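PDB 3PZ6: leucyl-tRNA synthetase from Giardia intestinalis, which probably attaches leucine to tRNA(Leu) using ATP, this chain being its CP1 editing domain, a part associated with deacylation of mischarged tRNA. Local coordinates for residues 19-24 and 56-61; 13-18 and 113-118. The protein carries 2 engineered substitutions. All coordinates share one frame; numbering follows the deposited sequence.

Interaction 1 (19-24 and 56-61); sequences INYTTL and RFYSNP
Tyr21 lays its ring against the backbone of Ser59 and Asn60, and this ring carries most of the contact. Its CG stands anti to the carbonyl carbon (chi1 -70°), which swings the ring off the start of helix 21-25 onto the extended 56-61 loop. One face receives Ser59 CA in a CH-pi contact, 4.2 Å from the Tyr21 ring centroid, with Asn60 N over the same face, both offset from the ring centre. Ile19 CG2 packs against the other face, 3.6 Å from the Tyr21 ring plane, holding the ring between Ile19 and the loop. Tyr58 CG, anti to its backbone N (chi1 176°), brings that ring's edge to the Tyr21 face in an offset edge-to-face pair, the planes at 79° and the centroids 5.8 Å apart; Tyr21 OH lies near the plane of the Tyr58 ring, 3.5 Å from Tyr58 CE2. Tyr21 thus docks the N-terminal turn of helix 21-25, which follows strand 10-18 of the editing domain's large mixed sheet, onto the loop leading into helix 61-71. Phe57 CZ reaches the Tyr21 ring edge at CD1, 4.3 Å away. Asn20 N-caps the helix, its OD1 accepting weak bonds from Thr22 N and Thr23 N, while Thr23 OG1 donates to Asn20 O over 2.8 Å. The Tyr21 hydroxyl is hydrogen-bonded to Thr156 OG1 on strand 156-158, which ties the ring's far end to the sheet.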
# COMPACT_ATOMS: atom_id res chain seq x y z
N ILE A 19 -0.75 -10.32 -5.46
CA ILE A 19 -1.69 -11.13 -6.21
C ILE A 19 -1.00 -12.30 -6.90
O ILE A 19 0.01 -12.13 -7.58
CB ILE A 19 -2.47 -10.28 -7.24
CG1 ILE A 19 -3.26 -9.19 -6.51
CG2 ILE A 19 -3.39 -11.14 -8.09
CD1 ILE A 19 -3.89 -8.17 -7.42
N ASN A 20 -1.54 -13.50 -6.70
CA ASN A 20 -1.04 -14.69 -7.37
C ASN A 20 -1.91 -14.98 -8.58
O ASN A 20 -3.05 -15.44 -8.46
CB ASN A 20 -1.02 -15.88 -6.40
CG ASN A 20 -0.05 -16.96 -6.83
OD1 ASN A 20 0.06 -17.30 -8.01
ND2 ASN A 20 0.66 -17.53 -5.86
N TYR A 21 -1.36 -14.68 -9.76
CA TYR A 21 -2.09 -14.83 -11.00
C TYR A 21 -2.18 -16.28 -11.46
O TYR A 21 -3.02 -16.63 -12.29
CB TYR A 21 -1.50 -13.94 -12.09
CG TYR A 21 -1.75 -12.47 -11.83
CD1 TYR A 21 -2.94 -11.87 -12.24
CD2 TYR A 21 -0.82 -11.68 -11.15
CE1 TYR A 21 -3.19 -10.53 -12.00
CE2 TYR A 21 -1.06 -10.34 -10.90
CZ TYR A 21 -2.25 -9.77 -11.33
OH TYR A 21 -2.51 -8.45 -11.10
N THR A 22 -1.30 -17.13 -10.92
CA THR A 22 -1.36 -18.56 -11.17
C THR A 22 -2.60 -19.15 -10.50
O THR A 22 -3.41 -19.80 -11.17
CB THR A 22 -0.08 -19.28 -10.68
OG1 THR A 22 1.02 -18.92 -11.52
CG2 THR A 22 -0.25 -20.79 -10.71
N THR A 23 -2.75 -18.91 -9.20
CA THR A 23 -3.89 -19.41 -8.45
C THR A 23 -5.20 -18.96 -9.10
O THR A 23 -6.07 -19.80 -9.40
CB THR A 23 -3.86 -18.98 -6.96
OG1 THR A 23 -3.97 -17.55 -6.86
CG2 THR A 23 -2.58 -19.45 -6.27
N LEU A 24 -5.33 -17.66 -9.35
CA LEU A 24 -6.51 -17.07 -9.98
C LEU A 24 -6.89 -17.73 -11.30
O LEU A 24 -8.08 -17.88 -11.61
CB LEU A 24 -6.32 -15.56 -10.20
CG LEU A 24 -6.72 -14.52 -9.14
CD1 LEU A 24 -8.24 -14.37 -9.04
CD2 LEU A 24 -6.11 -14.78 -7.76
N ARG A 56 -7.34 -8.94 -22.94
CA ARG A 56 -7.03 -10.34 -22.62
C ARG A 56 -6.76 -10.44 -21.12
O ARG A 56 -6.40 -9.44 -20.49
CB ARG A 56 -5.83 -10.84 -23.43
N PHE A 57 -6.94 -11.63 -20.55
CA PHE A 57 -6.73 -11.80 -19.11
C PHE A 57 -5.38 -11.23 -18.68
O PHE A 57 -4.32 -11.66 -19.16
CB PHE A 57 -6.87 -13.26 -18.66
CG PHE A 57 -6.57 -13.48 -17.20
CD1 PHE A 57 -7.52 -13.16 -16.23
CD2 PHE A 57 -5.34 -14.00 -16.80
CE1 PHE A 57 -7.25 -13.35 -14.87
CE2 PHE A 57 -5.06 -14.20 -15.44
CZ PHE A 57 -6.01 -13.87 -14.48
N TYR A 58 -5.44 -10.25 -17.78
CA TYR A 58 -4.25 -9.54 -17.34
C TYR A 58 -3.38 -10.41 -16.43
O TYR A 58 -3.88 -11.21 -15.64
CB TYR A 58 -4.63 -8.22 -16.64
CG TYR A 58 -3.44 -7.49 -16.07
CD1 TYR A 58 -2.59 -6.75 -16.89
CD2 TYR A 58 -3.13 -7.58 -14.71
CE1 TYR A 58 -1.49 -6.09 -16.37
CE2 TYR A 58 -2.03 -6.93 -14.19
CZ TYR A 58 -1.22 -6.19 -15.02
OH TYR A 58 -0.13 -5.54 -14.49
N SER A 59 -2.07 -10.23 -16.55
CA SER A 59 -1.09 -10.92 -15.71
C SER A 59 0.12 -10.01 -15.49
O SER A 59 0.64 -9.42 -16.44
CB SER A 59 -0.67 -12.23 -16.36
OG SER A 59 -0.01 -13.07 -15.43
N ASN A 60 0.56 -9.91 -14.24
CA ASN A 60 1.70 -9.06 -13.91
C ASN A 60 2.98 -9.87 -13.76
O ASN A 60 3.09 -10.72 -12.87
CB ASN A 60 1.43 -8.26 -12.64
CG ASN A 60 2.37 -7.07 -12.49
OD1 ASN A 60 1.94 -5.92 -12.57
ND2 ASN A 60 3.64 -7.35 -12.27
N PRO A 61 3.97 -9.60 -14.64
CA PRO A 61 5.24 -10.33 -14.70
C PRO A 61 6.16 -10.11 -13.51
O PRO A 61 7.01 -10.96 -13.23
CB PRO A 61 5.89 -9.77 -15.97
CG PRO A 61 5.30 -8.41 -16.13
CD PRO A 61 3.89 -8.55 -15.67

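Interaction 2 (13-18 and 113-118); sequences GIKLEL and KDEVII
Lys15 starts with CG anti to its carbonyl carbon (chi1 -75°) and bends at chi3 (78°), which carries NZ across toward Glu115. The glutamate sends CG anti to its backbone N and then kinks at chi2 (-108°), and the two side chains cross at about a right angle. Lys15 NZ and Glu115 OE1 end 3.8 Å apart, a long salt bridge without a hydrogen bond, and the one close meeting of the two segments. Each charge has further company: Lys15 makes a cation-pi contact with Tyr81, whose side chain Glu115 also touches, and Glu115 OE1 accepts a weak hydrogen bond from Asn112 ND2. The ring and the amide give the buried charges additional partners, which may ease the cost of burying them. Further along, Leu18 CD2 and Ile118 CD1 approach only to 4.9 Å, and Leu18 also packs on Ile66 of helix 61-71. The backbones stay well apart, Lys15 CA to Ile117 CA being 8.1 Å, because strand 79-86 pairs with both, antiparallel to 10-18 and parallel to 115-120. The arrangement is a side-chain bridge between next-nearest strands of a mixed beta-sheet, spanning the strand between them in the editing domain.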
# COMPACT_ATOMS: atom_id res chain seq x y z
N GLY A 13 0.44 -2.38 10.56
CA GLY A 13 1.06 -2.88 9.35
C GLY A 13 0.02 -3.49 8.44
O GLY A 13 -0.48 -4.58 8.71
N ILE A 14 -0.30 -2.80 7.35
CA ILE A 14 -1.34 -3.24 6.43
C ILE A 14 -0.82 -4.37 5.54
O ILE A 14 0.25 -4.25 4.94
CB ILE A 14 -1.87 -2.07 5.57
CG1 ILE A 14 -2.39 -0.93 6.46
CG2 ILE A 14 -2.96 -2.53 4.61
CD1 ILE A 14 -3.61 -1.26 7.33
N LYS A 15 -1.57 -5.46 5.48
CA LYS A 15 -1.18 -6.61 4.66
C LYS A 15 -1.63 -6.43 3.22
O LYS A 15 -2.79 -6.69 2.87
CB LYS A 15 -1.73 -7.91 5.25
CG LYS A 15 -0.98 -8.39 6.49
CD LYS A 15 -1.78 -9.43 7.26
CE LYS A 15 -1.72 -10.81 6.62
NZ LYS A 15 -2.24 -11.87 7.54
N LEU A 16 -0.71 -5.96 2.38
CA LEU A 16 -0.98 -5.81 0.96
C LEU A 16 -0.62 -7.10 0.25
O LEU A 16 0.56 -7.43 0.10
CB LEU A 16 -0.20 -4.63 0.39
CG LEU A 16 -0.38 -3.26 1.05
CD1 LEU A 16 0.66 -2.29 0.50
CD2 LEU A 16 -1.79 -2.71 0.84
N GLU A 17 -1.64 -7.85 -0.16
CA GLU A 17 -1.42 -9.17 -0.73
C GLU A 17 -0.90 -9.09 -2.16
O GLU A 17 -1.57 -8.55 -3.04
CB GLU A 17 -2.69 -10.02 -0.68
CG GLU A 17 -2.45 -11.52 -0.90
CD GLU A 17 -3.72 -12.34 -1.04
OE1 GLU A 17 -3.71 -13.32 -1.81
OE2 GLU A 17 -4.74 -12.02 -0.38
N LEU A 18 0.29 -9.63 -2.38
CA LEU A 18 0.82 -9.77 -3.71
C LEU A 18 -0.03 -10.79 -4.45
O LEU A 18 -0.05 -11.97 -4.09
CB LEU A 18 2.29 -10.20 -3.67
CG LEU A 18 3.05 -10.20 -5.00
CD1 LEU A 18 3.20 -8.80 -5.56
CD2 LEU A 18 4.41 -10.84 -4.80
N LYS A 113 2.87 -20.17 9.58
CA LYS A 113 2.75 -21.14 8.50
C LYS A 113 1.87 -20.60 7.37
O LYS A 113 0.92 -19.84 7.62
CB LYS A 113 2.21 -22.46 9.02
N ASP A 114 2.18 -21.01 6.14
CA ASP A 114 1.42 -20.63 4.95
C ASP A 114 1.30 -19.10 4.69
O ASP A 114 0.46 -18.67 3.90
CB ASP A 114 0.04 -21.31 4.94
N GLU A 115 2.16 -18.31 5.34
CA GLU A 115 2.07 -16.85 5.21
C GLU A 115 3.41 -16.11 5.30
O GLU A 115 4.13 -16.19 6.30
CB GLU A 115 1.03 -16.31 6.20
CG GLU A 115 0.87 -14.82 6.22
CD GLU A 115 1.45 -14.21 7.47
OE1 GLU A 115 0.69 -14.03 8.45
OE2 GLU A 115 2.67 -13.93 7.48
N VAL A 116 3.72 -15.38 4.22
CA VAL A 116 5.01 -14.70 4.04
C VAL A 116 4.83 -13.19 3.91
O VAL A 116 4.00 -12.72 3.12
CB VAL A 116 5.76 -15.25 2.79
CG1 VAL A 116 6.92 -14.34 2.37
CG2 VAL A 116 6.25 -16.66 3.03
N ILE A 117 5.61 -12.42 4.66
CA ILE A 117 5.61 -10.97 4.49
C ILE A 117 6.93 -10.46 3.93
O ILE A 117 7.98 -11.04 4.16
CB ILE A 117 5.26 -10.20 5.78
CG1 ILE A 117 6.26 -10.52 6.89
CG2 ILE A 117 3.83 -10.50 6.22
CD1 ILE A 117 6.43 -9.40 7.87
N ILE A 118 6.85 -9.37 3.17
CA ILE A 118 8.03 -8.72 2.63
C ILE A 118 8.15 -7.36 3.30
O ILE A 118 7.24 -6.53 3.21
CB ILE A 118 7.97 -8.58 1.09
CG1 ILE A 118 7.80 -9.96 0.44
CG2 ILE A 118 9.23 -7.89 0.57
CD1 ILE A 118 7.35 -9.91 -0.99

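The two contacts follow directly along the chain: residues 13-18, the end of strand 10-18 used in interaction 2, run straight into residues 19-24 of interaction 1, and the 56-61 loop falls within the span enclosed by 13-18 and 113-118. Their centres are about 18 Å apart, and apart from this chain junction they do not touch. Interaction 2 is buried, bridging two strands of the sheet, whereas interaction 1 lies at the surface, its centre about 19 Å from the centre of the chain. Helix 61-71 is common ground: Asn63 touches both Leu18 and Tyr21 and donates a hydrogen bond to Ile19 O, while Ile66 meets Leu18.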